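Local coordinates for protein restriction endonuclease S subunits (Thermoanaerobacter tengcongensis, PDB 3OKG) that probably serves as the DNA-recognition subunit of a type I restriction-modification methyltransferase, pairing two target-recognition domains with long coiled-coil helices, at residues 249-255 and 274-279; 257-263 and 307-313; 127-132 and 177-181; 89-95 and 117-122; 60-64 and 393-397. The contacts are given in a common frame with arbitrary orientation. Residue numbers count along the deposited sequence, not the author numbering.

Contact 1: residues 249-255 and 274-279; sequences TYNFEGN and RIWCSA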
# COMPACT_ATOMS: atom_id res chain seq x y z
N THR A 249 29.20 1.13 32.04
CA THR A 249 30.14 0.35 31.23
C THR A 249 29.63 0.49 29.81
O THR A 249 30.26 0.00 28.87
CB THR A 249 30.26 -1.15 31.56
OG1 THR A 249 28.98 -1.78 31.39
CG2 THR A 249 30.71 -1.34 33.00
N TYR A 250 28.48 1.15 29.66
CA TYR A 250 27.97 1.57 28.35
C TYR A 250 28.70 2.79 27.82
O TYR A 250 28.99 3.74 28.56
CB TYR A 250 26.49 1.89 28.43
CG TYR A 250 25.66 0.83 29.10
CD1 TYR A 250 25.69 -0.49 28.65
CD2 TYR A 250 24.84 1.15 30.18
CE1 TYR A 250 24.92 -1.47 29.27
CE2 TYR A 250 24.07 0.18 30.80
CZ TYR A 250 24.11 -1.12 30.35
OH TYR A 250 23.34 -2.08 30.97
N ASN A 251 28.97 2.78 26.51
CA ASN A 251 29.67 3.86 25.82
C ASN A 251 29.28 3.86 24.35
O ASN A 251 28.67 2.91 23.85
CB ASN A 251 31.17 3.64 25.91
CG ASN A 251 31.60 2.35 25.26
OD1 ASN A 251 31.60 1.29 25.89
ND2 ASN A 251 31.97 2.42 23.98
N PHE A 252 29.65 4.93 23.64
CA PHE A 252 29.47 4.99 22.19
C PHE A 252 30.81 5.12 21.51
O PHE A 252 30.89 5.63 20.39
CB PHE A 252 28.57 6.15 21.79
CG PHE A 252 27.19 6.06 22.35
CD1 PHE A 252 26.18 5.42 21.65
CD2 PHE A 252 26.90 6.58 23.60
CE1 PHE A 252 24.90 5.32 22.18
CE2 PHE A 252 25.63 6.49 24.14
CZ PHE A 252 24.62 5.86 23.42
N GLU A 253 31.86 4.64 22.18
CA GLU A 253 33.22 4.78 21.66
C GLU A 253 33.74 3.47 21.09
O GLU A 253 34.94 3.32 20.84
CB GLU A 253 34.17 5.28 22.76
CG GLU A 253 33.54 6.20 23.80
CD GLU A 253 32.57 7.21 23.20
OE1 GLU A 253 31.41 7.28 23.68
OE2 GLU A 253 32.95 7.92 22.24
N GLY A 254 32.84 2.51 20.88
CA GLY A 254 33.23 1.21 20.36
C GLY A 254 34.08 0.42 21.33
O GLY A 254 34.91 -0.41 20.93
N ASN A 255 33.88 0.66 22.62
CA ASN A 255 34.65 -0.03 23.65
C ASN A 255 33.94 -1.29 24.14
O ASN A 255 32.97 -1.22 24.92
CB ASN A 255 34.97 0.91 24.81
CG ASN A 255 35.64 2.20 24.35
OD1 ASN A 255 36.51 2.19 23.48
ND2 ASN A 255 35.22 3.32 24.93
N ARG A 274 23.73 0.08 18.68
CA ARG A 274 23.42 1.46 19.04
C ARG A 274 24.33 1.91 20.17
O ARG A 274 24.83 3.03 20.17
CB ARG A 274 21.97 1.56 19.49
CG ARG A 274 20.95 1.16 18.44
CD ARG A 274 20.13 2.35 18.02
NE ARG A 274 18.92 1.95 17.30
CZ ARG A 274 18.89 1.61 16.01
NH1 ARG A 274 20.02 1.62 15.31
NH2 ARG A 274 17.75 1.27 15.43
N ILE A 275 24.54 1.02 21.13
CA ILE A 275 25.34 1.32 22.32
C ILE A 275 26.22 0.12 22.66
O ILE A 275 25.83 -1.04 22.46
CB ILE A 275 24.43 1.69 23.51
CG1 ILE A 275 25.22 2.32 24.66
CG2 ILE A 275 23.65 0.50 24.01
CD1 ILE A 275 24.34 2.69 25.83
N TRP A 276 27.43 0.39 23.15
CA TRP A 276 28.39 -0.65 23.49
C TRP A 276 28.47 -0.89 25.00
O TRP A 276 28.01 -0.07 25.79
CB TRP A 276 29.77 -0.27 22.99
CG TRP A 276 30.10 -0.71 21.63
CD1 TRP A 276 31.14 -1.51 21.26
CD2 TRP A 276 29.40 -0.37 20.42
NE1 TRP A 276 31.14 -1.69 19.89
CE2 TRP A 276 30.08 -1.00 19.36
CE3 TRP A 276 28.27 0.40 20.14
CZ2 TRP A 276 29.66 -0.89 18.04
CZ3 TRP A 276 27.85 0.52 18.83
CH2 TRP A 276 28.55 -0.12 17.79
N CYS A 277 29.08 -2.02 25.37
CA CYS A 277 29.36 -2.31 26.78
C CYS A 277 30.81 -2.75 26.92
O CYS A 277 31.22 -3.76 26.36
CB CYS A 277 28.43 -3.39 27.34
SG CYS A 277 28.93 -4.04 28.98
N SER A 278 31.59 -1.97 27.67
CA SER A 278 33.02 -2.22 27.81
C SER A 278 33.30 -3.45 28.70
O SER A 278 34.45 -3.85 28.88
CB SER A 278 33.70 -0.99 28.42
OG SER A 278 33.12 -0.70 29.68
N ALA A 279 32.24 -4.05 29.25
CA ALA A 279 32.40 -5.19 30.15
C ALA A 279 31.48 -6.35 29.78
O ALA A 279 30.65 -6.75 30.59
CB ALA A 279 32.16 -4.77 31.61
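Across this pairing the largest bump is the indole of W276, set at chi1 -90°, and the hollow that receives it is the bend of 249-255 at G254. That glycine lays its CA on the five-membered ring, 3.6 Å from G254 CA to the W276 centroid and 16° off the normal, a CH-pi contact over the face; its phi of 67° helps the chain curl round the ring, bringing G254 C within 3.5 Å of W276 CD1. In a second CH-pi contact the roles are reversed: the F252 ring belongs to 249-255, and I275 CG1 lies over it, 4.1 Å from the centroid. I275 CD1 also fits against Y250 CB at 3.5 Å. These pieces hang on a short antiparallel bridge at one margin of the mixed sheet in the second target-recognition domain, where 250-251 is an outermost strand. N251 and W276 form the hydrogen-bonded pair, with N251 N to W276 O at 3.1 Å and W276 N to N251 O at 2.9 Å; Y250 and C277 form the non-hydrogen-bonded pair, their CA atoms 4.4 Å apart. The Y250 ring, on the face shared with C277, also meets the ring of F259 on strand 257-260. Beyond the bridge, T249 O accepts from S278 N at 2.7 Å and from S278 OG at 3.1 Å, while T249 CG2 rests 4.0 Å from A279 CB.

Contact 2: residues 257-263 and 307-313; sequences LPFFQGK and CCIGRGL
Parallel pairing inside the mixed sheet of the second target-recognition domain joins strands 257-260 and 307-309, their axes approaching to 4.7 Å at 27°. F259 (phi/psi -125/130) pairs with C308 and F260 (-121/116) with I309, CA atoms 4.9 Å apart in each. Hydrogen bonds zigzag: C308 N to P258 O 2.9 Å, F260 N to C308 O 2.9 Å, G310 N to F260 O 3.0 Å. A type I turn, closed by L313 N to G310 O at 3.0 Å, lets G312 N reach Q261 O at 3.0 Å. F259 (chi1 t) and C308 (p) share one face, C308 SG 5.2 Å from the F259 centroid at the ring edge. F260 (m) and I309 take the other; C307 SG lies 4.9 Å from the F260 centroid, at its edge, and F260 CB 3.9 Å from L313 CD1. An ideal CB on G310 would clash with F259 and Q261, one on G312 with Q261 and G262. Four backbone hydrogen bonds cross, between mostly apolar or thiol side chains, without a salt bridge.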
# COMPACT_ATOMS: atom_id res chain seq x y z
N LEU A 257 31.71 -4.44 23.14
CA LEU A 257 30.81 -5.06 22.17
C LEU A 257 29.46 -4.39 22.19
O LEU A 257 29.04 -3.88 23.24
CB LEU A 257 30.62 -6.56 22.49
CG LEU A 257 31.80 -7.50 22.28
CD1 LEU A 257 31.43 -8.90 22.73
CD2 LEU A 257 32.24 -7.50 20.81
N PRO A 258 28.75 -4.39 21.05
CA PRO A 258 27.40 -3.82 21.06
C PRO A 258 26.57 -4.51 22.13
O PRO A 258 26.78 -5.69 22.40
CB PRO A 258 26.86 -4.13 19.66
CG PRO A 258 28.10 -4.28 18.81
CD PRO A 258 29.15 -4.87 19.71
N PHE A 259 25.64 -3.78 22.73
CA PHE A 259 24.86 -4.34 23.83
C PHE A 259 23.39 -4.22 23.51
O PHE A 259 22.91 -3.15 23.13
CB PHE A 259 25.18 -3.63 25.16
CG PHE A 259 24.23 -3.99 26.28
CD1 PHE A 259 24.44 -5.11 27.05
CD2 PHE A 259 23.13 -3.19 26.55
CE1 PHE A 259 23.57 -5.44 28.09
CE2 PHE A 259 22.25 -3.50 27.57
CZ PHE A 259 22.47 -4.64 28.35
N PHE A 260 22.68 -5.33 23.66
CA PHE A 260 21.24 -5.33 23.41
C PHE A 260 20.48 -5.75 24.65
O PHE A 260 20.61 -6.89 25.13
CB PHE A 260 20.90 -6.22 22.20
CG PHE A 260 21.75 -5.94 20.99
CD1 PHE A 260 21.65 -4.74 20.30
CD2 PHE A 260 22.66 -6.89 20.53
CE1 PHE A 260 22.43 -4.49 19.19
CE2 PHE A 260 23.45 -6.65 19.40
CZ PHE A 260 23.33 -5.44 18.74
N GLN A 261 19.70 -4.82 25.18
CA GLN A 261 19.02 -5.00 26.44
C GLN A 261 17.89 -6.00 26.30
O GLN A 261 17.71 -6.87 27.15
CB GLN A 261 18.45 -3.67 26.94
CG GLN A 261 17.37 -3.82 27.99
CD GLN A 261 17.92 -4.37 29.29
OE1 GLN A 261 19.11 -4.26 29.57
NE2 GLN A 261 17.04 -4.98 30.09
N GLY A 262 17.11 -5.86 25.24
CA GLY A 262 15.88 -6.60 25.12
C GLY A 262 15.24 -6.55 23.74
O GLY A 262 15.90 -6.20 22.76
N LYS A 263 13.97 -6.94 23.69
CA LYS A 263 13.24 -7.02 22.43
C LYS A 263 13.29 -5.70 21.66
O LYS A 263 13.45 -5.68 20.43
CB LYS A 263 11.80 -7.46 22.68
CG LYS A 263 10.89 -7.33 21.47
CD LYS A 263 9.60 -8.11 21.65
CE LYS A 263 8.54 -7.68 20.64
NZ LYS A 263 9.03 -7.77 19.23
N CYS A 307 28.35 -9.78 20.21
CA CYS A 307 27.63 -8.75 20.95
C CYS A 307 27.39 -9.28 22.35
O CYS A 307 27.84 -10.38 22.68
CB CYS A 307 26.31 -8.41 20.27
SG CYS A 307 25.11 -9.81 20.09
N CYS A 308 26.70 -8.50 23.18
CA CYS A 308 26.30 -8.97 24.51
C CYS A 308 24.88 -8.55 24.83
O CYS A 308 24.39 -7.53 24.33
CB CYS A 308 27.28 -8.51 25.59
SG CYS A 308 27.57 -6.73 25.62
N ILE A 309 24.22 -9.34 25.67
CA ILE A 309 22.79 -9.25 25.90
C ILE A 309 22.44 -9.06 27.36
O ILE A 309 23.11 -9.60 28.25
CB ILE A 309 22.10 -10.52 25.37
CG1 ILE A 309 22.71 -11.78 26.03
CG2 ILE A 309 22.26 -10.61 23.84
CD1 ILE A 309 21.90 -13.06 25.83
N GLY A 310 21.37 -8.31 27.61
CA GLY A 310 20.93 -8.02 28.96
C GLY A 310 19.73 -8.81 29.44
O GLY A 310 19.28 -9.76 28.78
N ARG A 311 19.22 -8.41 30.60
CA ARG A 311 18.05 -9.00 31.25
C ARG A 311 16.98 -9.56 30.32
O ARG A 311 16.31 -10.53 30.65
CB ARG A 311 17.33 -7.93 32.06
CG ARG A 311 17.53 -7.90 33.56
CD ARG A 311 16.29 -7.26 34.15
NE ARG A 311 16.51 -6.48 35.36
CZ ARG A 311 15.59 -5.67 35.89
NH1 ARG A 311 14.39 -5.55 35.32
NH2 ARG A 311 15.85 -4.99 37.00
N GLY A 312 16.78 -8.89 29.19
CA GLY A 312 15.60 -9.13 28.37
C GLY A 312 15.75 -10.24 27.36
O GLY A 312 14.75 -10.72 26.80
N LEU A 313 16.99 -10.65 27.12
CA LEU A 313 17.31 -11.62 26.07
C LEU A 313 17.91 -12.91 26.61
O LEU A 313 18.52 -12.93 27.68
CB LEU A 313 18.31 -11.01 25.09
CG LEU A 313 17.81 -9.79 24.32
CD1 LEU A 313 18.85 -9.33 23.34
CD2 LEU A 313 16.50 -10.13 23.61

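Contact 3: residues 127-132 and 177-181; sequences FAEPEF and QRRIV. With SO4 (sulfate ion), chain E.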
# COMPACT_ATOMS: atom_id res chain seq x y z
N PHE A 127 -17.85 17.16 -31.65
CA PHE A 127 -16.37 17.17 -31.62
C PHE A 127 -15.78 16.24 -30.58
O PHE A 127 -14.66 15.79 -30.73
CB PHE A 127 -15.81 18.56 -31.29
CG PHE A 127 -16.22 19.64 -32.27
CD1 PHE A 127 -15.93 19.51 -33.62
CD2 PHE A 127 -16.89 20.78 -31.83
CE1 PHE A 127 -16.31 20.51 -34.52
CE2 PHE A 127 -17.27 21.80 -32.72
CZ PHE A 127 -16.99 21.65 -34.07
N ALA A 128 -16.52 15.99 -29.49
CA ALA A 128 -15.93 15.24 -28.38
C ALA A 128 -16.94 14.33 -27.74
O ALA A 128 -18.12 14.71 -27.55
CB ALA A 128 -15.35 16.23 -27.33
N GLU A 129 -16.48 13.15 -27.36
CA GLU A 129 -17.28 12.20 -26.57
C GLU A 129 -17.13 12.51 -25.08
O GLU A 129 -16.01 12.69 -24.61
CB GLU A 129 -16.75 10.80 -26.81
CG GLU A 129 -16.91 10.34 -28.24
CD GLU A 129 -18.33 9.90 -28.54
OE1 GLU A 129 -19.04 9.53 -27.59
OE2 GLU A 129 -18.72 9.94 -29.71
N PRO A 130 -18.25 12.55 -24.34
CA PRO A 130 -18.18 12.80 -22.88
C PRO A 130 -17.18 11.88 -22.17
O PRO A 130 -16.43 12.34 -21.33
CB PRO A 130 -19.62 12.53 -22.39
CG PRO A 130 -20.50 12.92 -23.60
CD PRO A 130 -19.64 12.61 -24.85
N GLU A 131 -17.19 10.59 -22.50
CA GLU A 131 -16.32 9.65 -21.79
C GLU A 131 -14.85 9.95 -22.09
O GLU A 131 -13.97 9.71 -21.24
CB GLU A 131 -16.64 8.20 -22.19
CG GLU A 131 -17.98 7.67 -21.65
CD GLU A 131 -19.24 8.23 -22.34
OE1 GLU A 131 -20.34 7.98 -21.80
OE2 GLU A 131 -19.15 8.90 -23.42
N PHE A 132 -14.60 10.43 -23.31
CA PHE A 132 -13.24 10.81 -23.69
C PHE A 132 -12.81 12.03 -22.89
O PHE A 132 -11.72 12.06 -22.32
CB PHE A 132 -13.12 11.05 -25.21
CG PHE A 132 -11.70 11.29 -25.66
CD1 PHE A 132 -10.84 10.23 -25.85
CD2 PHE A 132 -11.24 12.58 -25.88
CE1 PHE A 132 -9.52 10.44 -26.26
CE2 PHE A 132 -9.93 12.82 -26.29
CZ PHE A 132 -9.07 11.74 -26.48
N GLN A 177 -11.79 8.37 -30.38
CA GLN A 177 -12.06 8.66 -28.97
C GLN A 177 -12.79 7.51 -28.31
O GLN A 177 -12.47 7.13 -27.18
CB GLN A 177 -12.87 9.97 -28.78
CG GLN A 177 -12.17 11.25 -29.30
CD GLN A 177 -13.06 12.47 -29.15
OE1 GLN A 177 -13.86 12.55 -28.22
NE2 GLN A 177 -12.95 13.40 -30.08
N ARG A 178 -13.81 6.98 -28.98
CA ARG A 178 -14.57 5.88 -28.38
C ARG A 178 -13.69 4.64 -28.22
O ARG A 178 -13.80 3.89 -27.23
CB ARG A 178 -15.82 5.57 -29.22
CG ARG A 178 -16.81 6.75 -29.23
CD ARG A 178 -18.15 6.35 -29.82
NE ARG A 178 -18.01 5.98 -31.22
CZ ARG A 178 -18.04 6.83 -32.23
NH1 ARG A 178 -18.20 8.13 -32.01
NH2 ARG A 178 -17.91 6.36 -33.47
N ARG A 179 -12.81 4.41 -29.17
CA ARG A 179 -11.93 3.26 -29.09
C ARG A 179 -10.97 3.40 -27.91
O ARG A 179 -10.76 2.47 -27.12
CB ARG A 179 -11.11 3.15 -30.37
CG ARG A 179 -10.25 1.91 -30.38
CD ARG A 179 -9.25 1.93 -31.54
NE ARG A 179 -8.18 0.98 -31.28
CZ ARG A 179 -6.98 1.32 -30.83
NH1 ARG A 179 -6.69 2.60 -30.62
NH2 ARG A 179 -6.07 0.39 -30.61
N ILE A 180 -10.37 4.58 -27.79
CA ILE A 180 -9.49 4.85 -26.65
C ILE A 180 -10.20 4.70 -25.30
O ILE A 180 -9.63 4.18 -24.37
CB ILE A 180 -8.86 6.26 -26.77
CG1 ILE A 180 -7.90 6.28 -27.96
CG2 ILE A 180 -8.14 6.65 -25.42
CD1 ILE A 180 -7.41 7.65 -28.37
N VAL A 181 -11.42 5.20 -25.19
CA VAL A 181 -12.18 5.04 -23.94
C VAL A 181 -12.32 3.57 -23.56
O VAL A 181 -12.16 3.17 -22.37
CB VAL A 181 -13.60 5.66 -24.09
CG1 VAL A 181 -14.50 5.18 -22.94
CG2 VAL A 181 -13.52 7.19 -24.16
S SO4 E . -18.57 2.86 -33.92
O1 SO4 E . -19.88 3.15 -34.50
O2 SO4 E . -18.07 1.61 -34.48
O3 SO4 E . -17.65 3.94 -34.27
O4 SO4 E . -18.65 2.71 -32.46
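Q177, first in the helical segment, pairs its amide with loop backbone: Q177 NE2 donates to F127 O at 3.0 Å (and also to P172 O), and Q177 OE1 accepts from E129 N at 2.8 Å, nearly linear at 174°. Its aliphatic part is used too, since Q177 CG sits 3.7 Å from the F132 ring centroid, 12° off the normal, in a CH-pi contact. R178 comes next: R178 NH1 forms a salt bridge with E129 OE2 at 3.0 Å and R178 NH2 bonds sulfate O3 at 2.6 Å; the ion is probably from the crystallisation liquor. One turn after Q177, I180 CD1 approaches F132 CE1 at 4.1 Å, and V181 CG2 lies 3.5 Å from F132 N. F132 also meets F408 with ring planes at about 90°. E129 is at the N-cap of helix 130-137, so the contact docks a helix start of the first target-recognition domain on the long helix 174-216, whose 174-204 part is predicted coiled coil, as in HsdS conserved regions.

Contact 4: residues 89-95 and 117-122; sequences DVIFATT and GFCVIR. With SO4 (sulfate ion), chain H.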
# COMPACT_ATOMS: atom_id res chain seq x y z
N ASP A 89 -22.09 15.19 -18.55
CA ASP A 89 -21.19 16.29 -18.20
C ASP A 89 -19.99 15.68 -17.47
O ASP A 89 -20.13 14.67 -16.80
CB ASP A 89 -21.82 17.30 -17.22
CG ASP A 89 -22.81 18.24 -17.89
OD1 ASP A 89 -22.87 18.29 -19.13
OD2 ASP A 89 -23.55 18.92 -17.15
N VAL A 90 -18.84 16.33 -17.57
CA VAL A 90 -17.73 16.04 -16.68
C VAL A 90 -17.70 17.15 -15.66
O VAL A 90 -17.76 18.33 -16.02
CB VAL A 90 -16.40 15.98 -17.47
CG1 VAL A 90 -15.20 15.86 -16.50
CG2 VAL A 90 -16.44 14.79 -18.46
N ILE A 91 -17.60 16.81 -14.37
CA ILE A 91 -17.43 17.85 -13.37
C ILE A 91 -16.03 17.75 -12.80
O ILE A 91 -15.56 16.68 -12.47
CB ILE A 91 -18.50 17.76 -12.25
CG1 ILE A 91 -18.55 16.34 -11.69
CG2 ILE A 91 -19.87 18.04 -12.85
CD1 ILE A 91 -19.46 16.20 -10.43
N PHE A 92 -15.37 18.89 -12.67
CA PHE A 92 -13.94 18.94 -12.39
C PHE A 92 -13.72 19.95 -11.25
O PHE A 92 -13.97 21.14 -11.43
CB PHE A 92 -13.25 19.45 -13.67
CG PHE A 92 -11.75 19.59 -13.54
CD1 PHE A 92 -10.91 18.64 -14.07
CD2 PHE A 92 -11.20 20.71 -12.90
CE1 PHE A 92 -9.53 18.77 -13.96
CE2 PHE A 92 -9.84 20.85 -12.79
CZ PHE A 92 -9.00 19.88 -13.32
N ALA A 93 -13.35 19.48 -10.06
CA ALA A 93 -13.25 20.40 -8.92
C ALA A 93 -12.12 21.39 -9.19
O ALA A 93 -11.03 20.99 -9.59
CB ALA A 93 -12.98 19.64 -7.64
N THR A 94 -12.39 22.69 -8.98
CA THR A 94 -11.35 23.69 -9.18
C THR A 94 -10.49 23.88 -7.92
O THR A 94 -9.40 24.39 -8.02
CB THR A 94 -11.91 25.02 -9.67
OG1 THR A 94 -12.97 25.46 -8.80
CG2 THR A 94 -12.45 24.84 -11.08
N THR A 95 -10.98 23.45 -6.77
CA THR A 95 -10.18 23.40 -5.54
C THR A 95 -9.32 22.13 -5.52
O THR A 95 -9.79 21.06 -5.91
CB THR A 95 -11.10 23.40 -4.32
OG1 THR A 95 -11.71 24.69 -4.21
CG2 THR A 95 -10.32 23.09 -3.04
N GLY A 117 -18.23 24.85 -6.90
CA GLY A 117 -16.83 24.45 -6.83
C GLY A 117 -16.37 23.53 -7.96
O GLY A 117 -15.17 23.24 -8.06
N PHE A 118 -17.30 23.04 -8.78
CA PHE A 118 -16.94 22.27 -9.97
C PHE A 118 -17.02 23.10 -11.22
O PHE A 118 -18.00 23.81 -11.47
CB PHE A 118 -17.88 21.08 -10.21
CG PHE A 118 -17.81 20.00 -9.16
CD1 PHE A 118 -16.78 19.06 -9.18
CD2 PHE A 118 -18.81 19.87 -8.20
CE1 PHE A 118 -16.72 18.02 -8.22
CE2 PHE A 118 -18.77 18.82 -7.24
CZ PHE A 118 -17.72 17.89 -7.26
N CYS A 119 -16.02 22.94 -12.08
CA CYS A 119 -16.15 23.39 -13.45
C CYS A 119 -16.97 22.35 -14.24
O CYS A 119 -16.63 21.16 -14.23
CB CYS A 119 -14.75 23.52 -14.08
SG CYS A 119 -14.78 23.92 -15.82
N VAL A 120 -18.01 22.80 -14.93
CA VAL A 120 -18.91 21.85 -15.64
C VAL A 120 -18.51 21.81 -17.12
O VAL A 120 -18.57 22.80 -17.81
CB VAL A 120 -20.42 22.20 -15.47
CG1 VAL A 120 -21.28 21.21 -16.26
CG2 VAL A 120 -20.85 22.13 -13.98
N ILE A 121 -18.07 20.64 -17.57
CA ILE A 121 -17.49 20.46 -18.88
C ILE A 121 -18.46 19.61 -19.69
O ILE A 121 -18.50 18.38 -19.52
CB ILE A 121 -16.12 19.73 -18.74
CG1 ILE A 121 -15.09 20.68 -18.09
CG2 ILE A 121 -15.65 19.18 -20.06
CD1 ILE A 121 -13.94 19.92 -17.36
N ARG A 122 -19.24 20.26 -20.55
CA ARG A 122 -20.31 19.65 -21.32
C ARG A 122 -19.91 19.46 -22.76
O ARG A 122 -19.76 20.44 -23.50
CB ARG A 122 -21.56 20.53 -21.24
CG ARG A 122 -22.81 19.96 -21.96
CD ARG A 122 -24.08 20.67 -21.48
NE ARG A 122 -24.22 20.51 -20.02
CZ ARG A 122 -24.95 21.29 -19.24
NH1 ARG A 122 -25.66 22.29 -19.77
NH2 ARG A 122 -24.99 21.07 -17.94
S SO4 H . -29.21 23.60 -19.63
O1 SO4 H . -30.41 24.35 -20.01
O2 SO4 H . -29.25 22.28 -20.25
O3 SO4 H . -28.01 24.33 -20.08
O4 SO4 H . -29.16 23.45 -18.17
O HOH W 1 -13.81 22.79 -5.74
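Between antiparallel strands 90-93 and 118-121 (axes 4.2 Å at closest, 154°), the facing N and O of V90, I121, F92 and C119 satisfy each other, as do T94 N and G117 O. V90 N to I121 O and I121 N to V90 O are both 2.8 Å, F92 N to C119 O 3.0 Å, C119 N to F92 O 2.8 Å. G117 O takes T94 N at 3.0 Å and a water at 2.7 Å, which accepts from T95 N at 3.1 Å. On the far edge D89, I91 and A93 bond through the backbone to V105, A103 and N101, making 90-93 the central strand. V120 O is taken by Y165 OH and F118 O by K83 NZ. R122 NE to D89 OD1 and R122 NH2 to D89 OD2, each 2.7 Å, form a salt bridge; R122 NH1 makes a weak bond, 3.1 Å, to O3 of a sulfate probably from the crystallisation liquor. D89 OD2 also accepts R86 N. I91 CD1 lies 3.9 Å from the F118 centroid, over its face. Facing groups thus serve each other, outward ones strand 102-104, side chains or water, and the segments' charges, D89 and R122, sit together at one end.

Contact 5: residues 60-64 and 393-397; sequences DSTVG and EAELK
Residues 60-64 form a tight turn between strands 59-60 and 65-66, with phi/psi S61 -75/-19, T62 -62/-40, V63 -118/-5 and G64 75/55, closed by G64 N to D60 O at 2.8 Å; 393-397 is regular helix. The closest CA pair is T62 with E393, 5.6 Å. D60 OD1 accepts from T62 N at 2.9 Å, an Asx turn. T62 (chi1 m) packs on the helix, T62 CG2 3.5 Å from L396 CD1 (chi1 m, chi2 t) and T62 OG1 3.4 Å from E393 CG. K397, m at chi1 and all-trans beyond, places K397 NZ 3.1 Å from S61 OG (chi1 p), a hydrogen bond, and 2.9 Å from E393 OE2, a salt bridge within the helix; its strongest polar partner is L99 O, outside the two segments. A loop of the first target-recognition domain thus meets helix 392-407, which lies against helix 174-216. One crossing hydrogen bond plus van der Waals packing of T62 on L396 implies a small, mixed contact of 244 Å².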
# COMPACT_ATOMS: atom_id res chain seq x y z
N ASP A 60 -15.83 9.73 -5.38
CA ASP A 60 -14.71 8.84 -5.09
C ASP A 60 -13.58 9.24 -6.04
O ASP A 60 -13.62 8.94 -7.25
CB ASP A 60 -15.11 7.36 -5.34
CG ASP A 60 -13.93 6.40 -5.16
OD1 ASP A 60 -12.80 6.88 -4.93
OD2 ASP A 60 -14.13 5.17 -5.23
N SER A 61 -12.57 9.90 -5.51
CA SER A 61 -11.55 10.51 -6.38
C SER A 61 -10.62 9.44 -6.95
O SER A 61 -9.91 9.68 -7.92
CB SER A 61 -10.70 11.55 -5.62
OG SER A 61 -9.92 10.92 -4.61
N THR A 62 -10.61 8.27 -6.31
CA THR A 62 -9.74 7.19 -6.79
C THR A 62 -10.08 6.71 -8.19
O THR A 62 -9.18 6.44 -8.99
CB THR A 62 -9.70 6.03 -5.80
OG1 THR A 62 -9.19 6.51 -4.55
CG2 THR A 62 -8.82 4.90 -6.33
N VAL A 63 -11.36 6.61 -8.51
CA VAL A 63 -11.75 6.23 -9.87
C VAL A 63 -12.54 7.31 -10.57
O VAL A 63 -12.84 7.19 -11.74
CB VAL A 63 -12.56 4.95 -9.88
CG1 VAL A 63 -11.70 3.79 -9.36
CG2 VAL A 63 -13.80 5.13 -9.02
N GLY A 64 -12.85 8.38 -9.85
CA GLY A 64 -13.56 9.49 -10.46
C GLY A 64 -15.02 9.17 -10.68
O GLY A 64 -15.51 9.26 -11.79
N GLU A 393 -5.60 3.59 -2.97
CA GLU A 393 -5.73 4.88 -3.61
C GLU A 393 -4.52 5.23 -4.50
O GLU A 393 -4.69 5.68 -5.65
CB GLU A 393 -6.00 5.99 -2.59
CG GLU A 393 -6.19 7.35 -3.28
CD GLU A 393 -6.19 8.52 -2.30
OE1 GLU A 393 -5.80 8.32 -1.12
OE2 GLU A 393 -6.56 9.64 -2.72
N ALA A 394 -3.30 5.02 -3.98
CA ALA A 394 -2.09 5.31 -4.76
C ALA A 394 -1.92 4.40 -5.98
O ALA A 394 -1.66 4.86 -7.09
CB ALA A 394 -0.86 5.23 -3.87
N GLU A 395 -2.07 3.10 -5.79
CA GLU A 395 -1.88 2.22 -6.93
C GLU A 395 -2.88 2.61 -8.03
O GLU A 395 -2.51 2.74 -9.20
CB GLU A 395 -2.02 0.74 -6.57
CG GLU A 395 -1.08 -0.15 -7.36
CD GLU A 395 -1.59 -1.57 -7.60
OE1 GLU A 395 -0.83 -2.33 -8.24
OE2 GLU A 395 -2.72 -1.93 -7.18
N LEU A 396 -4.14 2.79 -7.67
CA LEU A 396 -5.10 3.05 -8.70
C LEU A 396 -4.81 4.40 -9.39
O LEU A 396 -4.83 4.46 -10.59
CB LEU A 396 -6.54 2.95 -8.18
CG LEU A 396 -6.96 1.62 -7.51
CD1 LEU A 396 -8.48 1.59 -7.34
CD2 LEU A 396 -6.50 0.41 -8.34
N LYS A 397 -4.52 5.46 -8.63
CA LYS A 397 -4.39 6.77 -9.27
C LYS A 397 -3.15 6.85 -10.17
O LYS A 397 -3.20 7.41 -11.26
CB LYS A 397 -4.40 7.88 -8.21
CG LYS A 397 -5.81 8.30 -7.78
CD LYS A 397 -5.70 9.32 -6.63
CE LYS A 397 -7.04 9.97 -6.32
NZ LYS A 397 -6.88 11.02 -5.28

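Contacts 1 and 2 share the mixed sheet of the second target-recognition domain and touch through neighbouring strands 276-277 and 257-260, yet contact 1 lies at the surface and contact 2 is buried. Contacts 3 and 4 belong to the first domain, their centres about 18 Å apart, and meet where P130 packs on V90; contact 4 is a buried strand pairing, contact 3 a partly buried helix docking. Contact 5 alone joins segments more than 300 residues apart; its centre lies about 13 Å from the centre of the chain. CH-pi contacts occur in contacts 1, 3 and 4, cysteine sulfur-aromatic contacts in contact 2; salt bridges span the segments only in contacts 3 and 4.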